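Local structure of serine protease inhibitor 1 (Coprinopsis cinerea, 3VWC) at residues 4-9 with 43-48; 68-73 with 117-122; 79-84 with 101-106; 89-94 with 133-138. The protein probably inhibits serine-type endopeptidases, as a single-chain beta-trefoil protein of the peptidase inhibitor I66 family. All coordinates share one frame; numbering follows the deposited sequence.

All four contacts belong to one beta-trefoil, a single chain without alpha-helix. Interaction 1 pairs strands 5-11 and 46-51. Interaction 2 sets strand 70-73, which belongs to the same sheet, against the start of strand 121-123; the centres of interactions 1 and 2 are about 18 Å apart, on opposite sides of the chain's centre. Interaction 3, about 13 Å from interaction 2 between centres, is nested in the loop that interaction 2 closes, and the two touch where Leu71 CD1 lies 3.7 Å from Trp84 CZ2. Interaction 4, on the surface with its centre 20 to 21 Å from the others, alternates along the chain with interactions 2 and 3. Chain order thus interleaves the later contacts, whereas interaction 1 closes first.

Interaction 1 (4-9 with 43-48); sequences PGTYEV and GNSWVV
Val9 sets one methyl over the indole of Trp46, a CH-pi contact between antiparallel strands. Followed outward, the Trp46 side chain has CB 3.6 Å from Tyr7 O, then CD1 3.6 Å and NE1 4.0 Å from Val9 CG2. Val9 CG2 stands 3.9 Å from the centroid of the five-membered ring of Trp46 and 24° off its normal, which places it over the face. It can do so because CG2 lies anti to the carbonyl carbon of Val9, with CG1 anti to the backbone N (chi1 -179°). Trp46 NE1 gives its N-H to Val18 O, and the ring meets Trp108 with the planes at about 45°.

On the same sheet face Val48 CG2 approaches Tyr7 CD2 to 3.7 Å; the Tyr7 hydroxyl bonds to Lys3 O. Thr6, on the other face with Val47, sets CG2 3.5 Å from Ser45 CB. Four backbone hydrogen bonds set the register: Gly5 and Val48 exchange two, as do Tyr7 and Trp46, the shortest being Trp46 N to Tyr7 O at 2.7 Å. Beyond them a water bridges Val9 N and Asn44 O. Strand 5-11 lies between 46-51 and 141-145, so the first strand pairs with the last, as in the closed strand arrangement of a beta-trefoil.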
loop_
_atom_site.group_PDB
_atom_site.type_symbol
_atom_site.label_atom_id
_atom_site.label_comp_id
_atom_site.label_asym_id
_atom_site.label_seq_id
_atom_site.Cartn_x
_atom_site.Cartn_y
_atom_site.Cartn_z
ATOM N N PRO A 4 3.415 14.200 4.379
ATOM C CA PRO A 4 3.270 13.340 5.560
ATOM C C PRO A 4 2.011 13.637 6.366
ATOM O O PRO A 4 1.542 14.792 6.441
ATOM C CB PRO A 4 4.526 13.662 6.391
ATOM C CG PRO A 4 5.451 14.374 5.479
ATOM C CD PRO A 4 4.631 15.036 4.432
ATOM N N GLY A 5 1.429 12.589 6.937
ATOM C CA GLY A 5 0.227 12.721 7.736
ATOM C C GLY A 5 -0.489 11.386 7.762
ATOM O O GLY A 5 0.121 10.345 7.496
ATOM N N THR A 6 -1.776 11.445 8.054
ATOM C CA THR A 6 -2.568 10.252 8.330
ATOM C C THR A 6 -3.635 10.156 7.227
ATOM O O THR A 6 -4.307 11.149 6.899
ATOM C CB THR A 6 -3.267 10.344 9.735
ATOM O OG1 THR A 6 -2.279 10.360 10.775
ATOM C CG2 THR A 6 -4.221 9.185 9.957
ATOM N N TYR A 7 -3.760 8.953 6.643
ATOM C CA TYR A 7 -4.544 8.714 5.413
ATOM C C TYR A 7 -5.391 7.451 5.462
ATOM O O TYR A 7 -4.899 6.403 5.904
ATOM C CB TYR A 7 -3.585 8.543 4.226
ATOM C CG TYR A 7 -2.881 9.819 3.841
ATOM C CD1 TYR A 7 -3.390 10.668 2.866
ATOM C CD2 TYR A 7 -1.660 10.167 4.441
ATOM C CE1 TYR A 7 -2.752 11.814 2.502
ATOM C CE2 TYR A 7 -1.001 11.337 4.074
ATOM C CZ TYR A 7 -1.545 12.138 3.102
ATOM O OH TYR A 7 -0.936 13.304 2.706
ATOM N N GLU A 8 -6.557 7.500 4.822
ATOM C CA GLU A 8 -7.293 6.286 4.448
ATOM C C GLU A 8 -6.830 5.900 3.051
ATOM O O GLU A 8 -6.461 6.770 2.261
ATOM C CB GLU A 8 -8.795 6.550 4.400
ATOM C CG GLU A 8 -9.409 6.750 5.778
ATOM C CD GLU A 8 -10.863 6.291 5.836
ATOM O OE1 GLU A 8 -11.522 6.246 4.770
ATOM O OE2 GLU A 8 -11.331 5.942 6.943
ATOM N N VAL A 9 -6.610 4.617 2.853
ATOM C CA VAL A 9 -6.061 4.142 1.568
ATOM C C VAL A 9 -6.993 3.136 0.911
ATOM O O VAL A 9 -7.349 2.154 1.549
ATOM C CB VAL A 9 -4.671 3.500 1.760
ATOM C CG1 VAL A 9 -4.082 3.030 0.433
ATOM C CG2 VAL A 9 -3.746 4.442 2.474
ATOM N N GLY A 43 -9.974 1.243 11.878
ATOM C CA GLY A 43 -8.654 1.414 12.478
ATOM C C GLY A 43 -7.517 1.404 11.469
ATOM O O GLY A 43 -6.350 1.166 11.840
ATOM N N ASN A 44 -7.868 1.617 10.189
ATOM C CA ASN A 44 -6.908 1.482 9.087
ATOM C C ASN A 44 -6.562 2.806 8.465
ATOM O O ASN A 44 -6.296 2.888 7.267
ATOM C CB ASN A 44 -7.408 0.519 8.007
ATOM C CG ASN A 44 -7.146 -0.906 8.372
ATOM O OD1 ASN A 44 -5.986 -1.315 8.481
ATOM N ND2 ASN A 44 -8.213 -1.620 8.780
ATOM N N SER A 45 -6.474 3.830 9.298
ATOM C CA SER A 45 -5.767 5.041 8.881
ATOM C C SER A 45 -4.278 4.790 8.961
ATOM O O SER A 45 -3.709 4.448 10.012
ATOM C CB SER A 45 -6.173 6.244 9.741
ATOM O OG SER A 45 -7.549 6.544 9.562
ATOM N N TRP A 46 -3.651 4.896 7.813
ATOM C CA TRP A 46 -2.237 4.705 7.701
ATOM C C TRP A 46 -1.544 5.971 8.155
ATOM O O TRP A 46 -2.075 7.064 7.986
ATOM C CB TRP A 46 -1.923 4.436 6.218
ATOM C CG TRP A 46 -2.340 3.070 5.718
ATOM C CD1 TRP A 46 -3.616 2.587 5.586
ATOM C CD2 TRP A 46 -1.465 2.044 5.257
ATOM N NE1 TRP A 46 -3.580 1.325 5.006
ATOM C CE2 TRP A 46 -2.282 0.933 4.875
ATOM C CE3 TRP A 46 -0.067 1.886 5.252
ATOM C CZ2 TRP A 46 -1.742 -0.245 4.352
ATOM C CZ3 TRP A 46 0.481 0.710 4.701
ATOM C CH2 TRP A 46 -0.368 -0.348 4.275
ATOM N N VAL A 47 -0.346 5.822 8.697
ATOM C CA VAL A 47 0.505 6.974 8.927
ATOM C C VAL A 47 1.663 6.962 7.923
ATOM O O VAL A 47 2.384 5.959 7.752
ATOM C CB VAL A 47 1.022 6.990 10.365
ATOM C CG1 VAL A 47 2.017 8.152 10.559
ATOM C CG2 VAL A 47 -0.135 7.108 11.308
ATOM N N VAL A 48 1.822 8.104 7.260
ATOM C CA VAL A 48 2.863 8.288 6.253
ATOM C C VAL A 48 3.928 9.247 6.794
ATOM O O VAL A 48 3.596 10.353 7.192
ATOM C CB VAL A 48 2.280 8.877 4.968
ATOM C CG1 VAL A 48 3.418 9.137 3.976
ATOM C CG2 VAL A 48 1.217 7.907 4.353
HETATM O O HOH W 1 -7.012 2.343 4.679
#

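Interaction 2 (68-73 with 117-122); sequences EGKLFA and LQQVEV
Gly69 and Leu71 each form one backbone hydrogen bond across to the segment 117-122. Val122 N reaches Gly69 O at 2.9 Å with a nearly straight N-H...O angle of 173°, although the donor stands well above the carbonyl plane, 60° out of it. Leu71 N gives its hydrogen to Val120 O, also at 2.9 Å, with the donor tilted from that carbonyl's plane. Between these two bonds Lys70 and Glu121 come together as a single beta bridge, CA to CA 4.2 Å. Leu71 also bonds through its backbone to Ile33, and Phe72 to Ala65, so strand 70-73 is held in the main sheet of the beta-trefoil while its bridge reaches the short strand 121-123, which pairs elsewhere with 107-109.

Gln119 CG is anti to the backbone N, and the chain beyond it is extended, carrying the terminal amide past Lys70 CB to one face of the Phe72 ring; amide and ring planes are 89° apart. The carboxylate of Glu121 has its salt bridge with Arg123. Lys70 and Glu121 run side by side, pointing the same way, CD 3.9 Å from Glu121 CG; Lys70 NZ and Glu121 OE2, 5.1 Å apart, are not in contact. Leu71 CD2 packs 3.8 Å from Val120 CG1, and the Val122 and Leu71 side chains cross obliquely, Val122 CG2 3.8 Å from Leu71 CB.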
loop_
_atom_site.group_PDB
_atom_site.type_symbol
_atom_site.label_atom_id
_atom_site.label_comp_id
_atom_site.label_asym_id
_atom_site.label_seq_id
_atom_site.Cartn_x
_atom_site.Cartn_y
_atom_site.Cartn_z
ATOM N N GLU A 68 8.805 -11.953 -0.255
ATOM C CA GLU A 68 8.381 -12.971 -1.199
ATOM C C GLU A 68 7.184 -12.494 -1.998
ATOM O O GLU A 68 6.182 -13.215 -2.128
ATOM C CB GLU A 68 8.072 -14.292 -0.493
ATOM C CG GLU A 68 9.323 -15.001 0.087
ATOM C CD GLU A 68 8.968 -16.383 0.681
ATOM O OE1 GLU A 68 8.158 -16.469 1.635
ATOM O OE2 GLU A 68 9.445 -17.394 0.130
ATOM N N GLY A 69 7.277 -11.277 -2.511
ATOM C CA GLY A 69 6.272 -10.803 -3.459
ATOM C C GLY A 69 4.981 -10.273 -2.874
ATOM O O GLY A 69 4.030 -10.020 -3.604
ATOM N N LYS A 70 4.914 -10.215 -1.554
ATOM C CA LYS A 70 3.716 -9.751 -0.856
ATOM C C LYS A 70 4.012 -8.687 0.141
ATOM O O LYS A 70 5.141 -8.520 0.642
ATOM C CB LYS A 70 3.024 -10.948 -0.156
ATOM C CG LYS A 70 2.807 -12.148 -1.098
ATOM C CD LYS A 70 1.639 -11.935 -2.050
ATOM C CE LYS A 70 1.252 -13.245 -2.752
ATOM N NZ LYS A 70 0.554 -14.187 -1.838
ATOM N N LEU A 71 2.949 -7.960 0.480
ATOM C CA LEU A 71 3.071 -6.815 1.415
ATOM C C LEU A 71 2.665 -7.156 2.837
ATOM O O LEU A 71 1.565 -7.685 3.057
ATOM C CB LEU A 71 2.223 -5.644 0.891
ATOM C CG LEU A 71 2.336 -4.370 1.699
ATOM C CD1 LEU A 71 3.753 -3.782 1.623
ATOM C CD2 LEU A 71 1.309 -3.345 1.176
ATOM N N PHE A 72 3.574 -6.938 3.804
ATOM C CA PHE A 72 3.257 -7.235 5.232
ATOM C C PHE A 72 3.537 -6.053 6.129
ATOM O O PHE A 72 4.386 -5.231 5.787
ATOM C CB PHE A 72 4.158 -8.345 5.756
ATOM C CG PHE A 72 3.955 -9.689 5.078
ATOM C CD1 PHE A 72 3.224 -10.675 5.746
ATOM C CD2 PHE A 72 4.657 -10.042 3.936
ATOM C CE1 PHE A 72 3.131 -11.956 5.173
ATOM C CE2 PHE A 72 4.619 -11.331 3.352
ATOM C CZ PHE A 72 3.863 -12.318 4.005
ATOM N N ALA A 73 2.868 -6.022 7.269
ATOM C CA ALA A 73 3.288 -5.228 8.407
ATOM C C ALA A 73 4.334 -5.975 9.237
ATOM O O ALA A 73 4.204 -7.198 9.508
ATOM C CB ALA A 73 2.121 -4.823 9.212
ATOM N N LEU A 117 -10.190 -9.716 1.684
ATOM C CA LEU A 117 -9.147 -10.323 2.556
ATOM C C LEU A 117 -7.883 -10.792 1.816
ATOM O O LEU A 117 -6.905 -11.215 2.436
ATOM C CB LEU A 117 -9.700 -11.430 3.504
ATOM C CG LEU A 117 -10.767 -10.936 4.483
ATOM C CD1 LEU A 117 -11.396 -12.116 5.266
ATOM C CD2 LEU A 117 -10.195 -9.931 5.462
ATOM N N GLN A 118 -7.868 -10.677 0.492
ATOM C CA GLN A 118 -6.715 -11.152 -0.262
ATOM C C GLN A 118 -5.539 -10.203 -0.012
ATOM O O GLN A 118 -5.747 -8.976 0.057
ATOM C CB GLN A 118 -7.049 -11.223 -1.753
ATOM C CG GLN A 118 -5.932 -11.902 -2.545
ATOM C CD GLN A 118 -6.326 -12.209 -3.971
ATOM O OE1 GLN A 118 -7.510 -12.513 -4.245
ATOM N NE2 GLN A 118 -5.364 -12.218 -4.862
ATOM N N GLN A 119 -4.318 -10.769 0.027
ATOM C CA GLN A 119 -3.093 -9.973 0.346
ATOM C C GLN A 119 -2.643 -9.091 -0.819
ATOM O O GLN A 119 -2.645 -9.517 -1.980
ATOM C CB GLN A 119 -1.959 -10.897 0.764
ATOM C CG GLN A 119 -0.774 -10.116 1.321
ATOM C CD GLN A 119 0.278 -10.979 1.970
ATOM O OE1 GLN A 119 1.184 -10.460 2.648
ATOM N NE2 GLN A 119 0.161 -12.273 1.821
ATOM N N VAL A 120 -2.226 -7.870 -0.495
ATOM C CA VAL A 120 -1.614 -6.986 -1.480
ATOM C C VAL A 120 -0.256 -7.549 -1.903
ATOM O O VAL A 120 0.484 -8.125 -1.103
ATOM C CB VAL A 120 -1.475 -5.590 -0.851
ATOM C CG1 VAL A 120 -0.736 -4.629 -1.806
ATOM C CG2 VAL A 120 -2.853 -5.017 -0.527
ATOM N N GLU A 121 0.011 -7.455 -3.205
ATOM C CA GLU A 121 1.227 -7.991 -3.801
ATOM C C GLU A 121 2.260 -6.870 -3.950
ATOM O O GLU A 121 1.904 -5.710 -3.929
ATOM C CB GLU A 121 0.939 -8.667 -5.145
ATOM C CG GLU A 121 -0.069 -9.797 -4.889
ATOM C CD GLU A 121 -0.388 -10.657 -6.100
ATOM O OE1 GLU A 121 0.058 -10.336 -7.219
ATOM O OE2 GLU A 121 -1.137 -11.642 -5.904
ATOM N N VAL A 122 3.526 -7.251 -4.098
ATOM C CA VAL A 122 4.590 -6.309 -4.427
ATOM C C VAL A 122 5.394 -6.829 -5.582
ATOM O O VAL A 122 6.038 -7.863 -5.492
ATOM C CB VAL A 122 5.502 -6.048 -3.221
ATOM C CG1 VAL A 122 6.528 -4.969 -3.548
ATOM C CG2 VAL A 122 4.693 -5.658 -1.968
#

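Interaction 3 (79-84 with 101-106); sequences MEDKKW and NASTEH
Trp84 and Asn101 meet with ring and amide planes 87° apart, one terminal atom of the amide sitting over a face of the indole, offset toward its rim. Asn101 CB lies 3.6 Å from Trp84 CZ3, while the backbone N of Asn101 comes 3.4 Å from Trp84 CE3, so main chain and side chain share the six-membered ring. Across the strands the two residues form an antiparallel non-hydrogen-bonded pair, CA to CA 4.4 Å, with diverging side chains. This is where strands 84-88 and 96-101 of the beta-trefoil end their pairing and give way to loops. Elsewhere the indole NE1 bonds to Val64 O, and the ring meets Trp108 edge-to-face.

Asp81 faces Ser103 at the outer part of the contact. Ser103 OG occupies the crowded position between backbone N and carbonyl carbon (chi1 59°), a placement that turns it toward Asp81. From there the hydroxyl donates to Asp81 OD1 at 2.5 Å, approaching from above the carboxylate plane, 40° out of it. Beside it, Thr104 CG2 sits 3.8 Å from Asp81 OD2, the two side chains crossing at a slant. Lys83 O takes the N-H of Ala102 at 2.9 Å and a hydrogen from a water that also donates to Ser103 OG.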
loop_
_atom_site.group_PDB
_atom_site.type_symbol
_atom_site.label_atom_id
_atom_site.label_comp_id
_atom_site.label_asym_id
_atom_site.label_seq_id
_atom_site.Cartn_x
_atom_site.Cartn_y
_atom_site.Cartn_z
ATOM N N MET A 79 12.427 -6.914 9.305
ATOM C CA MET A 79 12.183 -6.853 7.865
ATOM C C MET A 79 12.942 -5.712 7.191
ATOM O O MET A 79 12.990 -4.578 7.681
ATOM C CB MET A 79 10.681 -6.749 7.565
ATOM C CG MET A 79 9.874 -7.927 8.139
ATOM S SD MET A 79 8.180 -7.955 7.517
ATOM C CE MET A 79 8.489 -8.550 5.869
ATOM N N GLU A 80 13.527 -6.046 6.055
ATOM C CA GLU A 80 14.295 -5.090 5.296
ATOM C C GLU A 80 13.384 -4.390 4.298
ATOM O O GLU A 80 12.208 -4.759 4.115
ATOM C CB GLU A 80 15.446 -5.786 4.565
ATOM C CG GLU A 80 16.604 -6.216 5.499
ATOM C CD GLU A 80 17.111 -5.076 6.424
ATOM O OE1 GLU A 80 17.603 -4.040 5.909
ATOM O OE2 GLU A 80 17.054 -5.226 7.671
ATOM N N ASP A 81 13.898 -3.294 3.762
ATOM C CA ASP A 81 13.238 -2.602 2.659
ATOM C C ASP A 81 11.925 -1.933 3.055
ATOM O O ASP A 81 10.928 -2.051 2.331
ATOM C CB ASP A 81 13.055 -3.552 1.484
ATOM C CG ASP A 81 14.323 -4.298 1.132
ATOM O OD1 ASP A 81 15.343 -3.660 0.801
ATOM O OD2 ASP A 81 14.282 -5.535 1.087
ATOM N N LYS A 82 11.975 -1.098 4.090
ATOM C CA LYS A 82 10.811 -0.403 4.574
ATOM C C LYS A 82 10.550 0.962 3.939
ATOM O O LYS A 82 9.616 1.628 4.293
ATOM C CB LYS A 82 10.888 -0.212 6.099
ATOM C CG LYS A 82 11.012 -1.513 6.853
ATOM C CD LYS A 82 10.754 -1.298 8.335
ATOM C CE LYS A 82 11.019 -2.579 9.121
ATOM N NZ LYS A 82 11.332 -2.256 10.539
ATOM N N LYS A 83 11.394 1.380 3.003
ATOM C CA LYS A 83 11.234 2.709 2.399
ATOM C C LYS A 83 10.508 2.601 1.051
ATOM O O LYS A 83 10.777 1.716 0.266
ATOM C CB LYS A 83 12.630 3.334 2.144
ATOM C CG LYS A 83 13.286 3.965 3.372
ATOM C CD LYS A 83 14.679 4.539 2.967
ATOM C CE LYS A 83 15.357 5.291 4.107
ATOM N NZ LYS A 83 16.380 6.298 3.641
ATOM N N TRP A 84 9.538 3.493 0.864
ATOM C CA TRP A 84 8.663 3.527 -0.350
ATOM C C TRP A 84 8.690 4.899 -1.026
ATOM O O TRP A 84 8.746 5.954 -0.340
ATOM C CB TRP A 84 7.209 3.239 0.068
ATOM C CG TRP A 84 7.077 1.888 0.750
ATOM C CD1 TRP A 84 7.187 1.643 2.085
ATOM C CD2 TRP A 84 6.915 0.617 0.111
ATOM N NE1 TRP A 84 7.055 0.288 2.327
ATOM C CE2 TRP A 84 6.884 -0.367 1.133
ATOM C CE3 TRP A 84 6.762 0.213 -1.235
ATOM C CZ2 TRP A 84 6.756 -1.730 0.865
ATOM C CZ3 TRP A 84 6.629 -1.180 -1.509
ATOM C CH2 TRP A 84 6.583 -2.128 -0.438
ATOM N N ASN A 101 8.732 0.297 -4.006
ATOM C CA ASN A 101 9.771 0.159 -2.972
ATOM C C ASN A 101 11.051 0.888 -3.432
ATOM O O ASN A 101 11.526 0.626 -4.542
ATOM C CB ASN A 101 10.055 -1.333 -2.691
ATOM C CG ASN A 101 10.740 -1.526 -1.376
ATOM O OD1 ASN A 101 10.091 -1.714 -0.322
ATOM N ND2 ASN A 101 12.055 -1.643 -1.445
ATOM N N ALA A 102 11.662 1.634 -2.516
ATOM C CA ALA A 102 12.872 2.414 -2.829
ATOM C C ALA A 102 14.103 1.551 -3.139
ATOM O O ALA A 102 14.976 1.965 -3.925
ATOM C CB ALA A 102 13.178 3.373 -1.705
ATOM N N SER A 103 14.189 0.377 -2.509
ATOM C CA SER A 103 15.327 -0.505 -2.707
ATOM C C SER A 103 15.087 -1.640 -3.698
ATOM O O SER A 103 15.950 -1.918 -4.546
ATOM C CB SER A 103 15.871 -0.982 -1.358
ATOM O OG SER A 103 14.855 -1.658 -0.640
ATOM N N THR A 104 13.886 -2.253 -3.687
ATOM C CA THR A 104 13.644 -3.393 -4.557
ATOM C C THR A 104 13.078 -3.008 -5.927
ATOM O O THR A 104 13.084 -3.816 -6.852
ATOM C CB THR A 104 12.701 -4.424 -3.924
ATOM O OG1 THR A 104 11.378 -3.854 -3.846
ATOM C CG2 THR A 104 13.155 -4.805 -2.512
ATOM N N GLU A 105 12.510 -1.804 -6.007
ATOM C CA GLU A 105 11.892 -1.272 -7.204
ATOM C C GLU A 105 10.600 -1.977 -7.619
ATOM O O GLU A 105 10.115 -1.803 -8.741
ATOM C CB GLU A 105 12.898 -1.153 -8.369
ATOM C CG GLU A 105 14.126 -0.362 -7.959
ATOM C CD GLU A 105 15.106 -0.177 -9.091
ATOM O OE1 GLU A 105 14.956 -0.855 -10.138
ATOM O OE2 GLU A 105 16.019 0.657 -8.921
ATOM N N HIS A 106 10.008 -2.714 -6.669
ATOM C CA HIS A 106 8.742 -3.405 -6.917
ATOM C C HIS A 106 7.675 -2.655 -6.144
ATOM O O HIS A 106 7.922 -2.134 -5.054
ATOM C CB HIS A 106 8.842 -4.829 -6.402
ATOM C CG HIS A 106 9.777 -5.681 -7.188
ATOM N ND1 HIS A 106 9.957 -7.027 -6.933
ATOM C CD2 HIS A 106 10.577 -5.381 -8.235
ATOM C CE1 HIS A 106 10.835 -7.517 -7.792
ATOM N NE2 HIS A 106 11.211 -6.545 -8.610
HETATM O O HOH W 2 13.151 0.146 0.813
#

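Interaction 4 (89-94 with 133-138); sequences QPQHGE and PRYPAT
Three hydrogen bonds join Gln91 and His92 to the segment 133-138. Gln91 uses both backbone and side chain: its carbonyl O receives Arg134 NH1 at 2.9 Å from above the carbonyl plane, 50° out of it, and its NE2 donates to Pro133 O at 2.8 Å, nearly along the C=O axis. The same NE2 donates to Gln89 OE1 at 3.1 Å, so two acceptors fix the rotation of the amide. His92 NE2 accepts Tyr135 N at 2.9 Å, the donor lying 25° out of the imidazole plane; that bond is consistent with NE2 carrying no proton.

The loops joined here precede strands 96-101 and 141-145, neighbours in the beta-trefoil sheet, and the first contains the 3-10 turn 90-92. Gln89 is tied back to strand 96-101 by NE2 bonding to Thr98.

Among the packing contacts, His92 CE1 lies over one face of the Arg134 guanidinium, 3.4 Å above its plane and offset toward the rim, with the two groups inclined by 51°. The bend of the Arg134 chain at chi3 sets NE to the side. Gln89 crosses Tyr135 at about a right angle, its OE1 3.5 Å from Tyr135 CE2, while Leu140 touches both His92 and Tyr135.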
loop_
_atom_site.group_PDB
_atom_site.type_symbol
_atom_site.label_atom_id
_atom_site.label_comp_id
_atom_site.label_asym_id
_atom_site.label_seq_id
_atom_site.Cartn_x
_atom_site.Cartn_y
_atom_site.Cartn_z
ATOM N N GLN A 89 -0.117 10.385 -9.337
ATOM C CA GLN A 89 -0.448 10.146 -10.755
ATOM C C GLN A 89 -1.710 10.928 -11.084
ATOM O O GLN A 89 -2.798 10.367 -11.183
ATOM C CB GLN A 89 -0.635 8.652 -11.059
ATOM C CG GLN A 89 0.541 7.787 -10.564
ATOM C CD GLN A 89 1.842 8.074 -11.314
ATOM O OE1 GLN A 89 1.850 8.697 -12.400
ATOM N NE2 GLN A 89 2.980 7.640 -10.723
ATOM N N PRO A 90 -1.548 12.258 -11.342
ATOM C CA PRO A 90 -2.729 13.145 -11.470
ATOM C C PRO A 90 -3.630 12.853 -12.678
ATOM O O PRO A 90 -4.800 13.202 -12.662
ATOM C CB PRO A 90 -2.116 14.526 -11.705
ATOM C CG PRO A 90 -0.728 14.451 -11.275
ATOM C CD PRO A 90 -0.269 13.003 -11.312
ATOM N N GLN A 91 -3.056 12.172 -13.667
ATOM C CA GLN A 91 -3.775 11.690 -14.844
ATOM C C GLN A 91 -4.802 10.641 -14.486
ATOM O O GLN A 91 -5.673 10.294 -15.323
ATOM C CB GLN A 91 -2.796 11.208 -15.942
ATOM C CG GLN A 91 -2.094 9.869 -15.607
ATOM C CD GLN A 91 -0.794 9.994 -14.787
ATOM O OE1 GLN A 91 -0.571 10.942 -14.040
ATOM N NE2 GLN A 91 0.043 8.956 -14.878
ATOM N N HIS A 92 -4.704 10.116 -13.246
ATOM C CA HIS A 92 -5.639 9.102 -12.754
ATOM C C HIS A 92 -6.559 9.619 -11.651
ATOM O O HIS A 92 -7.343 8.855 -11.059
ATOM C CB HIS A 92 -4.916 7.823 -12.284
ATOM C CG HIS A 92 -4.219 7.096 -13.378
ATOM N ND1 HIS A 92 -4.896 6.415 -14.368
ATOM C CD2 HIS A 92 -2.903 6.868 -13.600
ATOM C CE1 HIS A 92 -4.017 5.840 -15.175
ATOM N NE2 HIS A 92 -2.803 6.118 -14.739
ATOM N N GLY A 93 -6.366 10.881 -11.301
ATOM C CA GLY A 93 -7.207 11.556 -10.305
ATOM C C GLY A 93 -6.391 12.209 -9.218
ATOM O O GLY A 93 -5.211 11.876 -9.014
ATOM N N GLU A 94 -7.020 13.133 -8.492
ATOM C CA GLU A 94 -6.281 14.108 -7.685
ATOM C C GLU A 94 -5.429 13.535 -6.548
ATOM O O GLU A 94 -4.359 14.081 -6.228
ATOM C CB GLU A 94 -7.226 15.184 -7.137
ATOM C CG GLU A 94 -6.742 16.575 -7.441
ATOM C CD GLU A 94 -7.824 17.592 -7.232
ATOM O OE1 GLU A 94 -8.003 18.461 -8.116
ATOM O OE2 GLU A 94 -8.553 17.458 -6.226
ATOM N N PRO A 133 2.565 8.001 -18.656
ATOM C CA PRO A 133 2.187 6.598 -18.581
ATOM C C PRO A 133 0.821 6.409 -17.956
ATOM O O PRO A 133 0.387 7.211 -17.094
ATOM C CB PRO A 133 3.262 5.965 -17.695
ATOM C CG PRO A 133 4.412 6.936 -17.755
ATOM C CD PRO A 133 3.775 8.299 -17.864
ATOM N N ARG A 134 0.070 5.461 -18.484
ATOM C CA ARG A 134 -1.195 5.153 -17.849
ATOM C C ARG A 134 -1.122 3.795 -17.160
ATOM O O ARG A 134 -0.776 2.785 -17.762
ATOM C CB ARG A 134 -2.334 5.204 -18.863
ATOM C CG ARG A 134 -2.708 6.685 -19.141
ATOM C CD ARG A 134 -4.140 6.914 -19.630
ATOM N NE ARG A 134 -5.199 6.675 -18.627
ATOM C CZ ARG A 134 -5.677 7.586 -17.771
ATOM N NH1 ARG A 134 -5.139 8.804 -17.703
ATOM N NH2 ARG A 134 -6.677 7.249 -16.939
ATOM N N TYR A 135 -1.333 3.814 -15.849
ATOM C CA TYR A 135 -1.187 2.608 -15.061
ATOM C C TYR A 135 -2.516 1.865 -15.015
ATOM O O TYR A 135 -3.585 2.474 -14.939
ATOM C CB TYR A 135 -0.801 3.026 -13.652
ATOM C CG TYR A 135 0.583 3.584 -13.558
ATOM C CD1 TYR A 135 1.647 2.748 -13.211
ATOM C CD2 TYR A 135 0.860 4.938 -13.846
ATOM C CE1 TYR A 135 2.948 3.267 -13.088
ATOM C CE2 TYR A 135 2.144 5.442 -13.763
ATOM C CZ TYR A 135 3.186 4.591 -13.447
ATOM O OH TYR A 135 4.470 5.068 -13.337
ATOM N N PRO A 136 -2.453 0.541 -14.976
ATOM C CA PRO A 136 -3.658 -0.222 -14.656
ATOM C C PRO A 136 -4.143 0.051 -13.225
ATOM O O PRO A 136 -3.330 0.355 -12.326
ATOM C CB PRO A 136 -3.203 -1.686 -14.796
ATOM C CG PRO A 136 -1.715 -1.601 -14.431
ATOM C CD PRO A 136 -1.233 -0.295 -15.029
ATOM N N ALA A 137 -5.447 -0.108 -12.982
ATOM C CA ALA A 137 -5.990 0.189 -11.675
ATOM C C ALA A 137 -5.385 -0.664 -10.555
ATOM O O ALA A 137 -5.428 -0.247 -9.356
ATOM C CB ALA A 137 -7.536 -0.019 -11.684
ATOM N N THR A 138 -4.891 -1.846 -10.950
ATOM C CA THR A 138 -4.233 -2.771 -10.028
ATOM C C THR A 138 -3.028 -2.136 -9.308
ATOM O O THR A 138 -2.596 -2.631 -8.262
ATOM C CB THR A 138 -3.719 -3.955 -10.813
ATOM O OG1 THR A 138 -2.859 -3.413 -11.826
ATOM C CG2 THR A 138 -4.909 -4.724 -11.430
HETATM O O HOH W 3 4.574 7.911 -14.433
#